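Local coordinates for hypothetical protein yxiM (Bacillus subtilis, PDB 2O14) that is an uncharacterised member of the GDSL lipolytic enzyme family, probably a hydrolase acting on ester bonds, with a galactose-binding-like beta domain ahead of its catalytic domain, at residues A104-F109 with F123-T128; I165-G168 with T172-N175; G231-L236 with Q362-F367; D260-V265 with V272-P277; S300-A305 with T310-L315. All coordinates share one frame; numbering follows the deposited sequence.

Contact 1: A104-F109 with F123-T128; sequences AAEGVF and FQIPVT
The CD1 methyl of Ile125 makes the close side-chain contacts with segment 104-109, touching two residues there. It lies 3.6 Å from Glu106 CG and 3.9 Å from Ala105 CB, so that one methyl covers both Ala105, where strand 100-105 ends and a turn begins, and Glu106, the second residue of that turn. The extended Ile125 side chain makes this possible: CG1 stands anti to the backbone N (chi1 -176°) and CD1 continues straight outward, carrying the methyl across to the hairpin. Glu106 gives its aliphatic part to this apolar contact, and its chain bends at chi2, which turns the carboxylate away from the isoleucine. OE2 takes a hydrogen bond of 3.0 Å from a water, and the same water accepts a hydrogen bond from Thr128 N at 2.8 Å, a bridge between the two segments beside the apolar patch. The other carboxylate oxygen, OE1, is bound by the backbone N of Asn133. Both ends of the glutamate are thereby occupied, its methylene by Ile125 and its oxygens by polar partners. Behind this first shell, a type I' turn from Ala105 to Val108 fixes the hairpin, with Ala105 N bonded to Val108 O at 3.0 Å; Glu106 and Gly107 both take positive phi within it. Strand 100-105 is hydrogen-bonded to strand 131-138, whose Leu132 also packs on Ile125 and Glu106, while strand 120-127 pairs with strand 87-95 in a different sheet. The contact thus joins the two sheets of the galactose-binding-like domain through side chains and a water.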
# COMPACT_ATOMS: atom_id res chain seq x y z
N ALA A 104 -9.42 5.21 -3.76
CA ALA A 104 -10.44 4.61 -2.91
C ALA A 104 -11.53 3.99 -3.78
O ALA A 104 -11.84 4.50 -4.85
CB ALA A 104 -11.04 5.66 -1.99
N ALA A 105 -12.11 2.89 -3.32
CA ALA A 105 -13.17 2.24 -4.08
C ALA A 105 -13.97 1.41 -3.09
O ALA A 105 -13.40 0.77 -2.21
CB ALA A 105 -12.57 1.35 -5.16
N GLU A 106 -15.29 1.43 -3.24
CA GLU A 106 -16.17 0.69 -2.35
C GLU A 106 -16.04 1.15 -0.90
O GLU A 106 -16.15 0.34 0.03
CB GLU A 106 -15.88 -0.81 -2.46
CG GLU A 106 -16.02 -1.36 -3.87
CD GLU A 106 -17.33 -0.95 -4.54
OE1 GLU A 106 -17.31 -0.04 -5.39
OE2 GLU A 106 -18.38 -1.55 -4.20
N GLY A 107 -15.79 2.45 -0.71
CA GLY A 107 -15.68 3.01 0.62
C GLY A 107 -14.38 2.85 1.40
O GLY A 107 -14.33 3.25 2.57
N VAL A 108 -13.34 2.30 0.78
CA VAL A 108 -12.07 2.12 1.48
C VAL A 108 -10.86 2.34 0.58
O VAL A 108 -10.97 2.33 -0.65
CB VAL A 108 -11.94 0.70 2.09
CG1 VAL A 108 -13.07 0.46 3.08
CG2 VAL A 108 -11.98 -0.35 0.99
N PHE A 109 -9.69 2.54 1.19
CA PHE A 109 -8.46 2.72 0.42
C PHE A 109 -8.14 1.46 -0.37
O PHE A 109 -8.37 0.34 0.12
CB PHE A 109 -7.29 3.02 1.35
CG PHE A 109 -7.28 4.43 1.88
CD1 PHE A 109 -7.26 5.51 1.01
CD2 PHE A 109 -7.24 4.66 3.25
CE1 PHE A 109 -7.18 6.82 1.50
CE2 PHE A 109 -7.17 5.97 3.75
CZ PHE A 109 -7.14 7.05 2.87
N PHE A 123 -4.67 -2.98 -9.05
CA PHE A 123 -5.16 -3.71 -7.89
C PHE A 123 -6.39 -4.52 -8.28
O PHE A 123 -7.06 -4.21 -9.26
CB PHE A 123 -5.49 -2.75 -6.74
CG PHE A 123 -6.65 -1.83 -7.03
CD1 PHE A 123 -7.94 -2.18 -6.66
CD2 PHE A 123 -6.44 -0.61 -7.68
CE1 PHE A 123 -9.01 -1.32 -6.92
CE2 PHE A 123 -7.50 0.25 -7.94
CZ PHE A 123 -8.79 -0.11 -7.56
N GLN A 124 -6.67 -5.56 -7.51
CA GLN A 124 -7.83 -6.40 -7.78
C GLN A 124 -8.91 -6.07 -6.78
O GLN A 124 -8.62 -5.70 -5.64
CB GLN A 124 -7.43 -7.87 -7.68
CG GLN A 124 -6.37 -8.24 -8.68
CD GLN A 124 -5.95 -9.69 -8.59
OE1 GLN A 124 -5.16 -10.17 -9.40
NE2 GLN A 124 -6.48 -10.40 -7.59
N ILE A 125 -10.17 -6.19 -7.19
CA ILE A 125 -11.27 -5.87 -6.30
C ILE A 125 -12.54 -6.63 -6.67
O ILE A 125 -12.89 -6.74 -7.84
CB ILE A 125 -11.58 -4.35 -6.36
CG1 ILE A 125 -12.67 -3.97 -5.35
CG2 ILE A 125 -12.05 -3.97 -7.76
CD1 ILE A 125 -12.96 -2.49 -5.32
N PRO A 126 -13.22 -7.20 -5.66
CA PRO A 126 -14.45 -7.92 -6.01
C PRO A 126 -15.62 -6.95 -6.14
O PRO A 126 -15.74 -5.99 -5.37
CB PRO A 126 -14.62 -8.89 -4.83
CG PRO A 126 -14.02 -8.13 -3.68
CD PRO A 126 -12.78 -7.52 -4.29
N VAL A 127 -16.47 -7.19 -7.13
CA VAL A 127 -17.65 -6.36 -7.34
C VAL A 127 -18.83 -7.27 -6.97
O VAL A 127 -19.04 -8.31 -7.60
CB VAL A 127 -17.76 -5.91 -8.81
CG1 VAL A 127 -19.04 -5.12 -9.01
CG2 VAL A 127 -16.55 -5.07 -9.17
N THR A 128 -19.59 -6.87 -5.96
CA THR A 128 -20.70 -7.68 -5.49
C THR A 128 -22.08 -7.04 -5.59
O THR A 128 -23.09 -7.74 -5.56
CB THR A 128 -20.48 -8.09 -4.02
OG1 THR A 128 -20.22 -6.92 -3.24
CG2 THR A 128 -19.30 -9.04 -3.91
O HOH W 1 -19.00 -4.21 -5.32

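Contact 2: I165-G168 with T172-N175; sequences IYVG and TVCN
Val173 packs against Val167, the strand residue six positions before it, across the bend at the end of strand 164-169. From its CB, which points toward the strand, the side chain divides into two methyls, and CG1 does the touching. It is held anti to the backbone N (chi1 -179°), and this directs it at the strand end. There it meets Val167 CG1 at 3.5 Å, closer than methyl carbons usually pack, and lies 4.0 Å from the carbonyl O of Gly168. The two valine side chains run at a slant to one another, and the contact is made by one methyl from each. Gly168 contributes backbone alone, its carbonyl flanking the Val173 methyl. The peptide following that side chain is held too, since Val173 O accepts a hydrogen bond from Asn204 ND2, and the same amide group also binds Asn175 OD1. Between the segments lies Ser171, the nucleophile by similarity, with its side chain about 7 Å from that of Val173. The packing therefore joins the two flanks of the probable nucleophile turn. Around it, strand 164-169 runs between strands 201-204 and 233-237 of the parallel sheet; Val173 also touches Gln237 of strand 233-237 and Trp187 of helix 187-190.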
# COMPACT_ATOMS: atom_id res chain seq x y z
N ILE A 165 -1.29 -11.07 0.44
CA ILE A 165 -0.45 -10.68 1.56
C ILE A 165 -0.73 -9.19 1.73
O ILE A 165 -0.37 -8.39 0.86
CB ILE A 165 1.05 -10.82 1.26
CG1 ILE A 165 1.40 -12.27 0.91
CG2 ILE A 165 1.86 -10.36 2.47
CD1 ILE A 165 1.21 -13.22 2.05
N TYR A 166 -1.38 -8.80 2.82
CA TYR A 166 -1.67 -7.39 3.07
C TYR A 166 -0.54 -6.85 3.94
O TYR A 166 -0.30 -7.35 5.04
CB TYR A 166 -3.01 -7.23 3.78
CG TYR A 166 -4.19 -7.64 2.93
CD1 TYR A 166 -4.78 -6.74 2.05
CD2 TYR A 166 -4.68 -8.94 2.97
CE1 TYR A 166 -5.84 -7.12 1.23
CE2 TYR A 166 -5.74 -9.34 2.15
CZ TYR A 166 -6.31 -8.42 1.29
OH TYR A 166 -7.35 -8.82 0.48
N VAL A 167 0.15 -5.83 3.45
CA VAL A 167 1.27 -5.26 4.19
C VAL A 167 0.98 -3.93 4.88
O VAL A 167 0.46 -3.00 4.27
CB VAL A 167 2.50 -5.06 3.27
CG1 VAL A 167 3.72 -4.69 4.11
CG2 VAL A 167 2.78 -6.33 2.47
N GLY A 168 1.33 -3.86 6.16
CA GLY A 168 1.16 -2.64 6.92
C GLY A 168 2.55 -2.16 7.32
O GLY A 168 3.43 -2.98 7.58
N THR A 172 9.81 2.74 5.69
CA THR A 172 10.77 1.71 5.33
C THR A 172 10.08 0.49 4.73
O THR A 172 10.74 -0.46 4.30
CB THR A 172 11.62 1.25 6.55
OG1 THR A 172 10.78 0.59 7.50
CG2 THR A 172 12.27 2.45 7.22
N VAL A 173 8.74 0.52 4.69
CA VAL A 173 7.94 -0.58 4.17
C VAL A 173 7.08 -0.24 2.95
O VAL A 173 6.89 -1.07 2.06
CB VAL A 173 6.97 -1.11 5.27
CG1 VAL A 173 6.16 -2.28 4.74
CG2 VAL A 173 7.76 -1.53 6.50
N CYS A 174 6.56 0.99 2.92
CA CYS A 174 5.67 1.45 1.85
C CYS A 174 6.21 1.47 0.43
O CYS A 174 7.39 1.23 0.18
CB CYS A 174 5.15 2.85 2.19
SG CYS A 174 6.38 4.15 2.04
N ASN A 175 5.30 1.75 -0.50
CA ASN A 175 5.63 1.82 -1.92
C ASN A 175 6.07 3.23 -2.31
O ASN A 175 5.52 4.22 -1.83
CB ASN A 175 4.43 1.45 -2.78
CG ASN A 175 4.07 -0.01 -2.71
OD1 ASN A 175 4.95 -0.87 -2.59
ND2 ASN A 175 2.78 -0.31 -2.82

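Contact 3: G231-L236 with Q362-F367; sequences GDYFML and QGIAGF
Tyr233, where segment 231-236 passes from a loop into strand 233-237, meets the C-terminal tail where Ile364 to Phe367 form a type II turn. That turn is closed by Phe367 N bonding to Ile364 O at 3.1 Å, with Gly366 at positive phi; just before it, Gly363 ends helix 345-361 in a Schellman motif. The turn presents the carbonyl of Ala365 to the edge of the tyrosine ring. Tyr233 OH donates a short hydrogen bond to this oxygen (2.6 Å), in the carbonyl plane and on a lone pair, with a C=O...donor angle of 128°. The CG2 branch of Ile364 comes within 3.7 Å of Tyr233 CZ, oblique to the ring. On the ring's CE2 side, Phe367 CE1 approaches Tyr233 CE2 to 3.6 Å; the two rings are oblique, their planes at 47°. Phe367 is the last modelled residue, and its ring also meets that of Phe200. Replacing Tyr233 with a phenylalanine would probably leave the Ala365 carbonyl without this donor and let the turn shift against the strand. One phenol thus joins the start of a sheet strand to the chain's tail by two means, its hydroxyl bonding to the backbone and its ring carbons packing on apolar side chains.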
# COMPACT_ATOMS: atom_id res chain seq x y z
N GLY A 231 -6.57 -17.73 4.86
CA GLY A 231 -5.65 -18.01 3.78
C GLY A 231 -4.69 -16.86 3.55
O GLY A 231 -3.55 -17.08 3.13
N ASP A 232 -5.15 -15.65 3.83
CA ASP A 232 -4.33 -14.46 3.65
C ASP A 232 -3.38 -14.22 4.82
O ASP A 232 -3.48 -14.84 5.88
CB ASP A 232 -5.20 -13.21 3.48
CG ASP A 232 -6.12 -13.29 2.27
OD1 ASP A 232 -5.73 -13.90 1.25
OD2 ASP A 232 -7.23 -12.73 2.35
N TYR A 233 -2.45 -13.29 4.62
CA TYR A 233 -1.49 -12.92 5.65
C TYR A 233 -1.47 -11.40 5.81
O TYR A 233 -1.52 -10.66 4.83
CB TYR A 233 -0.08 -13.40 5.28
CG TYR A 233 0.13 -14.88 5.48
CD1 TYR A 233 0.16 -15.43 6.75
CD2 TYR A 233 0.31 -15.73 4.39
CE1 TYR A 233 0.37 -16.80 6.94
CE2 TYR A 233 0.52 -17.10 4.57
CZ TYR A 233 0.55 -17.63 5.85
OH TYR A 233 0.76 -18.98 6.03
N PHE A 234 -1.43 -10.95 7.06
CA PHE A 234 -1.34 -9.53 7.36
C PHE A 234 0.09 -9.35 7.84
O PHE A 234 0.42 -9.71 8.97
CB PHE A 234 -2.32 -9.13 8.46
CG PHE A 234 -2.16 -7.70 8.93
CD1 PHE A 234 -1.86 -6.67 8.03
CD2 PHE A 234 -2.34 -7.38 10.28
CE1 PHE A 234 -1.75 -5.34 8.46
CE2 PHE A 234 -2.24 -6.05 10.72
CZ PHE A 234 -1.94 -5.03 9.81
N MSE A 235 0.95 -8.82 6.97
CA MSE A 235 2.35 -8.61 7.31
C MSE A 235 2.48 -7.19 7.82
O MSE A 235 2.36 -6.23 7.06
CB MSE A 235 3.21 -8.83 6.08
CG MSE A 235 4.69 -8.92 6.37
SE MSE A 235 5.55 -10.01 5.04
CE MSE A 235 5.69 -11.64 6.07
N LEU A 236 2.72 -7.07 9.12
CA LEU A 236 2.79 -5.77 9.78
C LEU A 236 4.15 -5.43 10.42
O LEU A 236 4.70 -6.23 11.19
CB LEU A 236 1.67 -5.71 10.83
CG LEU A 236 1.25 -4.46 11.61
CD1 LEU A 236 2.22 -4.22 12.73
CD2 LEU A 236 1.17 -3.25 10.70
N GLN A 362 10.88 -21.09 8.66
CA GLN A 362 9.88 -21.47 9.65
C GLN A 362 8.83 -22.39 9.04
O GLN A 362 7.95 -22.88 9.74
CB GLN A 362 9.20 -20.23 10.23
CG GLN A 362 10.12 -19.26 10.93
CD GLN A 362 9.36 -18.23 11.74
OE1 GLN A 362 9.92 -17.22 12.16
NE2 GLN A 362 8.08 -18.49 11.98
N GLY A 363 8.91 -22.60 7.73
CA GLY A 363 7.96 -23.46 7.05
C GLY A 363 6.54 -22.91 7.07
O GLY A 363 5.57 -23.68 7.11
N ILE A 364 6.40 -21.59 7.04
CA ILE A 364 5.08 -20.98 7.06
C ILE A 364 4.35 -21.23 5.74
O ILE A 364 4.86 -20.92 4.66
CB ILE A 364 5.19 -19.48 7.35
CG1 ILE A 364 5.70 -19.28 8.78
CG2 ILE A 364 3.83 -18.81 7.16
CD1 ILE A 364 5.99 -17.85 9.14
N ALA A 365 3.15 -21.79 5.85
CA ALA A 365 2.32 -22.13 4.69
C ALA A 365 2.26 -21.08 3.59
O ALA A 365 1.87 -19.93 3.82
CB ALA A 365 0.91 -22.47 5.16
N GLY A 366 2.63 -21.48 2.38
CA GLY A 366 2.60 -20.58 1.24
C GLY A 366 3.96 -20.06 0.82
O GLY A 366 4.11 -19.56 -0.30
N PHE A 367 4.95 -20.17 1.70
CA PHE A 367 6.29 -19.69 1.39
C PHE A 367 7.30 -20.82 1.23
O PHE A 367 8.18 -20.70 0.36
CB PHE A 367 6.77 -18.72 2.47
CG PHE A 367 5.87 -17.53 2.65
CD1 PHE A 367 4.82 -17.56 3.55
CD2 PHE A 367 6.08 -16.37 1.89
CE1 PHE A 367 3.97 -16.46 3.70
CE2 PHE A 367 5.24 -15.27 2.04
CZ PHE A 367 4.18 -15.31 2.94

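Contact 4: D260-V265 with V272-P277; sequences DMIRQV and VILSTP
Apolar packing alone joins helix segment 260-265 to strand 272-275, and Ile262 and Val265, one helical turn apart, carry it. Ile262 uses two branches. Its CG2 lies 4.0 Å from Val272 CG2, while CD1, at the tip of the longer branch, reaches Leu274 CD1 at 3.9 Å and sits almost as near to CD2, so it rests against the fork of the leucine. With CG1 anti to the carbonyl carbon (chi1 -65°), the longer branch extends along the strand to the next residue on the same face. Ile262 crosses both strand side chains at about a right angle. Val265 CG1 touches Val272 CG2 at 3.9 Å; that single valine methyl therefore lies against both helix residues. All four side chains are buried, and the spacings are those of ordinary van der Waals contact.

Polar interactions belong to the other side of the helix. Gln264 NE2 donates to Asp260 OD2 at 2.7 Å, one turn back, approaching from above the carboxylate plane with an N-H...acceptor angle of 147°. The same OD2 forms a salt bridge with Arg216 NE, so two donors hold this oxygen. Arg263, on the exposed side, pairs with Glu308.

The segment axes pass 9.8 Å apart, and the directions of helix and strand differ by 157°, nearly antiparallel. This is the packing of a beta-alpha-beta crossover, here formed by strand 233-237, helix 251-266 and strand 271-275, in which the helix covers one face of the parallel sheet of an SGNH-type hydrolase domain.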
# COMPACT_ATOMS: atom_id res chain seq x y z
N ASP A 260 -4.91 -5.06 19.44
CA ASP A 260 -6.26 -4.95 18.90
C ASP A 260 -6.31 -5.25 17.41
O ASP A 260 -7.18 -5.99 16.95
CB ASP A 260 -6.80 -3.55 19.16
CG ASP A 260 -8.23 -3.39 18.69
OD1 ASP A 260 -9.13 -4.05 19.26
OD2 ASP A 260 -8.46 -2.60 17.75
N MSE A 261 -5.38 -4.67 16.64
CA MSE A 261 -5.35 -4.91 15.20
C MSE A 261 -5.18 -6.39 14.91
O MSE A 261 -5.85 -6.94 14.03
CB MSE A 261 -4.21 -4.13 14.55
CG MSE A 261 -4.36 -2.62 14.58
SE MSE A 261 -3.32 -1.77 13.18
CE MSE A 261 -1.63 -1.59 14.11
N ILE A 262 -4.27 -7.03 15.63
CA ILE A 262 -4.01 -8.46 15.45
C ILE A 262 -5.28 -9.27 15.68
O ILE A 262 -5.61 -10.18 14.92
CB ILE A 262 -2.92 -8.96 16.42
CG1 ILE A 262 -1.59 -8.28 16.09
CG2 ILE A 262 -2.80 -10.48 16.32
CD1 ILE A 262 -0.54 -8.46 17.17
N ARG A 263 -6.00 -8.93 16.75
CA ARG A 263 -7.23 -9.64 17.08
C ARG A 263 -8.31 -9.42 16.02
O ARG A 263 -9.01 -10.36 15.64
CB ARG A 263 -7.73 -9.19 18.46
CG ARG A 263 -6.79 -9.63 19.57
CD ARG A 263 -7.35 -9.37 20.95
NE ARG A 263 -6.52 -10.01 21.97
CZ ARG A 263 -6.75 -9.94 23.28
NH1 ARG A 263 -7.79 -9.26 23.75
NH2 ARG A 263 -5.94 -10.56 24.13
N GLN A 264 -8.44 -8.19 15.55
CA GLN A 264 -9.43 -7.90 14.53
C GLN A 264 -9.13 -8.68 13.26
O GLN A 264 -10.04 -9.21 12.63
CB GLN A 264 -9.47 -6.40 14.22
CG GLN A 264 -10.08 -5.56 15.32
CD GLN A 264 -10.45 -4.18 14.84
OE1 GLN A 264 -11.21 -4.05 13.88
NE2 GLN A 264 -9.92 -3.16 15.49
N VAL A 265 -7.86 -8.75 12.89
CA VAL A 265 -7.50 -9.49 11.69
C VAL A 265 -7.71 -10.99 11.91
O VAL A 265 -8.23 -11.68 11.03
CB VAL A 265 -6.04 -9.22 11.27
CG1 VAL A 265 -5.63 -10.18 10.14
CG2 VAL A 265 -5.89 -7.78 10.80
N VAL A 272 -1.49 -13.49 11.00
CA VAL A 272 -0.68 -12.30 11.19
C VAL A 272 0.80 -12.61 11.32
O VAL A 272 1.20 -13.52 12.06
CB VAL A 272 -1.10 -11.54 12.45
CG1 VAL A 272 -0.24 -10.29 12.60
CG2 VAL A 272 -2.56 -11.18 12.39
N ILE A 273 1.62 -11.85 10.60
CA ILE A 273 3.07 -11.99 10.66
C ILE A 273 3.64 -10.65 11.10
O ILE A 273 3.62 -9.68 10.33
CB ILE A 273 3.68 -12.33 9.28
CG1 ILE A 273 3.10 -13.65 8.75
CG2 ILE A 273 5.20 -12.43 9.39
CD1 ILE A 273 3.45 -13.92 7.30
N LEU A 274 4.14 -10.59 12.33
CA LEU A 274 4.72 -9.35 12.85
C LEU A 274 6.21 -9.30 12.53
O LEU A 274 6.88 -10.33 12.52
CB LEU A 274 4.54 -9.27 14.37
CG LEU A 274 3.11 -9.23 14.92
CD1 LEU A 274 3.18 -9.20 16.43
CD2 LEU A 274 2.36 -8.00 14.39
N SER A 275 6.71 -8.10 12.26
CA SER A 275 8.12 -7.93 11.94
C SER A 275 8.76 -6.84 12.78
O SER A 275 8.19 -5.76 12.95
CB SER A 275 8.29 -7.59 10.46
OG SER A 275 9.65 -7.31 10.14
N THR A 276 9.94 -7.12 13.33
CA THR A 276 10.66 -6.13 14.12
C THR A 276 11.40 -5.26 13.10
O THR A 276 12.20 -5.77 12.31
CB THR A 276 11.67 -6.79 15.08
OG1 THR A 276 12.56 -7.64 14.34
CG2 THR A 276 10.93 -7.62 16.13
N PRO A 277 11.12 -3.95 13.08
CA PRO A 277 11.82 -3.10 12.11
C PRO A 277 13.33 -3.04 12.27
O PRO A 277 13.85 -2.99 13.38
CB PRO A 277 11.14 -1.74 12.28
CG PRO A 277 10.64 -1.77 13.69
CD PRO A 277 10.14 -3.18 13.87

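Contact 5: S300-A305 with T310-L315; sequences SILALA and TYLIDL
Ala305 and Thr310 meet where the chain turns from helix 298-307 into strand 311-313, and this is the close-fitting end of the contact. Thr310 N donates to Ala305 O at 2.9 Å, on a lone pair in the carbonyl plane, with an N-H...acceptor angle of 155°. Thr310 OG1 lies over the alanine, 3.3 Å from Ala305 CA, because chi1 of 71° sets it between its own backbone N and carbonyl carbon; its hydroxyl donates to Tyr311 O at 3.2 Å from above that carbonyl plane. A valine in place of Thr310 has no hydroxyl to give to Tyr311 O, and the turn into the strand would probably be less firmly set. Next along the strand, Leu312 CB rests 3.9 Å from Ala305 CB, the small alanine allowing the backbones to come near. The solvent side is formed by Leu302, Leu312 and Asp314, all partly exposed: Leu302 CD2 touches Leu312 CD2 at 3.8 Å and comes as near to Asp314 OD2. Ile301 is buried but only loosely apposed, its CG2 4.2 Å from Leu312 CD1. The Asp314 carboxylate has polar partners of its own: OD1 accepts from Thr276 and OD2 pairs with Arg298. Asp314 is also the N-cap of helix 315-326. The contact belongs to a beta-alpha-beta unit in which the chain leaves strand 271-275, crosses through helix 298-307 and returns as strand 311-313, the outermost strand of the parallel sheet.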
# COMPACT_ATOMS: atom_id res chain seq x y z
N SER A 300 8.18 -5.00 22.74
CA SER A 300 6.74 -5.20 22.71
C SER A 300 6.29 -6.06 21.55
O SER A 300 5.33 -6.83 21.67
CB SER A 300 6.01 -3.85 22.64
OG SER A 300 6.20 -3.12 23.84
N ILE A 301 6.97 -5.94 20.42
CA ILE A 301 6.64 -6.72 19.24
C ILE A 301 6.89 -8.21 19.52
O ILE A 301 6.10 -9.07 19.13
CB ILE A 301 7.46 -6.26 18.01
CG1 ILE A 301 7.17 -4.79 17.72
CG2 ILE A 301 7.11 -7.10 16.80
CD1 ILE A 301 8.01 -4.20 16.62
N LEU A 302 8.00 -8.51 20.19
CA LEU A 302 8.33 -9.91 20.50
C LEU A 302 7.27 -10.47 21.45
O LEU A 302 6.76 -11.57 21.24
CB LEU A 302 9.71 -10.00 21.17
CG LEU A 302 10.90 -9.43 20.39
CD1 LEU A 302 12.14 -9.45 21.26
CD2 LEU A 302 11.12 -10.25 19.12
N ALA A 303 6.94 -9.70 22.48
CA ALA A 303 5.94 -10.12 23.46
C ALA A 303 4.58 -10.38 22.81
O ALA A 303 3.93 -11.39 23.09
CB ALA A 303 5.81 -9.05 24.54
N LEU A 304 4.15 -9.46 21.94
CA LEU A 304 2.88 -9.59 21.25
C LEU A 304 2.80 -10.86 20.40
O LEU A 304 1.74 -11.49 20.31
CB LEU A 304 2.63 -8.37 20.36
CG LEU A 304 2.08 -7.11 21.03
CD1 LEU A 304 2.23 -5.91 20.09
CD2 LEU A 304 0.63 -7.33 21.40
N ALA A 305 3.91 -11.23 19.78
CA ALA A 305 3.93 -12.43 18.94
C ALA A 305 3.62 -13.68 19.77
O ALA A 305 2.90 -14.58 19.31
CB ALA A 305 5.28 -12.56 18.27
N THR A 310 1.17 -15.04 17.05
CA THR A 310 1.28 -14.66 15.65
C THR A 310 2.63 -15.16 15.14
O THR A 310 3.47 -15.59 15.93
CB THR A 310 1.25 -13.13 15.47
OG1 THR A 310 2.48 -12.57 15.96
CG2 THR A 310 0.08 -12.53 16.25
N TYR A 311 2.83 -15.13 13.83
CA TYR A 311 4.11 -15.53 13.26
C TYR A 311 5.02 -14.33 13.50
O TYR A 311 4.55 -13.21 13.66
CB TYR A 311 3.97 -15.81 11.76
CG TYR A 311 3.23 -17.09 11.45
CD1 TYR A 311 3.79 -18.33 11.76
CD2 TYR A 311 1.98 -17.07 10.86
CE1 TYR A 311 3.11 -19.52 11.50
CE2 TYR A 311 1.28 -18.25 10.59
CZ TYR A 311 1.85 -19.47 10.91
OH TYR A 311 1.16 -20.63 10.64
N LEU A 312 6.33 -14.57 13.52
CA LEU A 312 7.27 -13.48 13.78
C LEU A 312 8.56 -13.56 12.97
O LEU A 312 9.23 -14.60 12.93
CB LEU A 312 7.64 -13.46 15.27
CG LEU A 312 8.71 -12.45 15.69
CD1 LEU A 312 8.13 -11.04 15.67
CD2 LEU A 312 9.22 -12.79 17.09
N ILE A 313 8.89 -12.44 12.32
CA ILE A 313 10.11 -12.32 11.54
C ILE A 313 10.91 -11.28 12.30
O ILE A 313 10.52 -10.12 12.36
CB ILE A 313 9.85 -11.77 10.12
CG1 ILE A 313 8.88 -12.67 9.36
CG2 ILE A 313 11.17 -11.67 9.36
CD1 ILE A 313 9.40 -14.06 9.11
N ASP A 314 12.02 -11.70 12.91
CA ASP A 314 12.84 -10.76 13.67
C ASP A 314 13.80 -10.09 12.70
O ASP A 314 15.02 -10.23 12.81
CB ASP A 314 13.63 -11.49 14.76
CG ASP A 314 13.97 -10.60 15.93
OD1 ASP A 314 14.08 -9.36 15.74
OD2 ASP A 314 14.13 -11.13 17.05
N LEU A 315 13.24 -9.34 11.76
CA LEU A 315 14.04 -8.66 10.75
C LEU A 315 15.11 -7.76 11.37
O LEU A 315 16.15 -7.51 10.76
CB LEU A 315 13.13 -7.86 9.83
CG LEU A 315 13.71 -7.45 8.47
CD1 LEU A 315 14.26 -8.68 7.76
CD2 LEU A 315 12.61 -6.79 7.63

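In the fold
Contact 1 stands apart in the galactose-binding-like domain, its centre about 18 Å from that of contact 2 and about 30 Å from that of contact 5. The other four share the parallel sheet of the hydrolase domain. Contacts 2 and 3 meet through neighbouring strands, with Met235 N 2.7 Å from Tyr166 O; contacts 3 and 4 do so with Ile273 N 2.9 Å from Phe234 O. Contacts 4 and 5, with centres about 8 Å apart, are successive crossovers, and Tyr311 packs on Ile364 of contact 3. Contact 2 lies nearest the probable catalytic residues, the Val173 side chain being about 10 Å from that of His342.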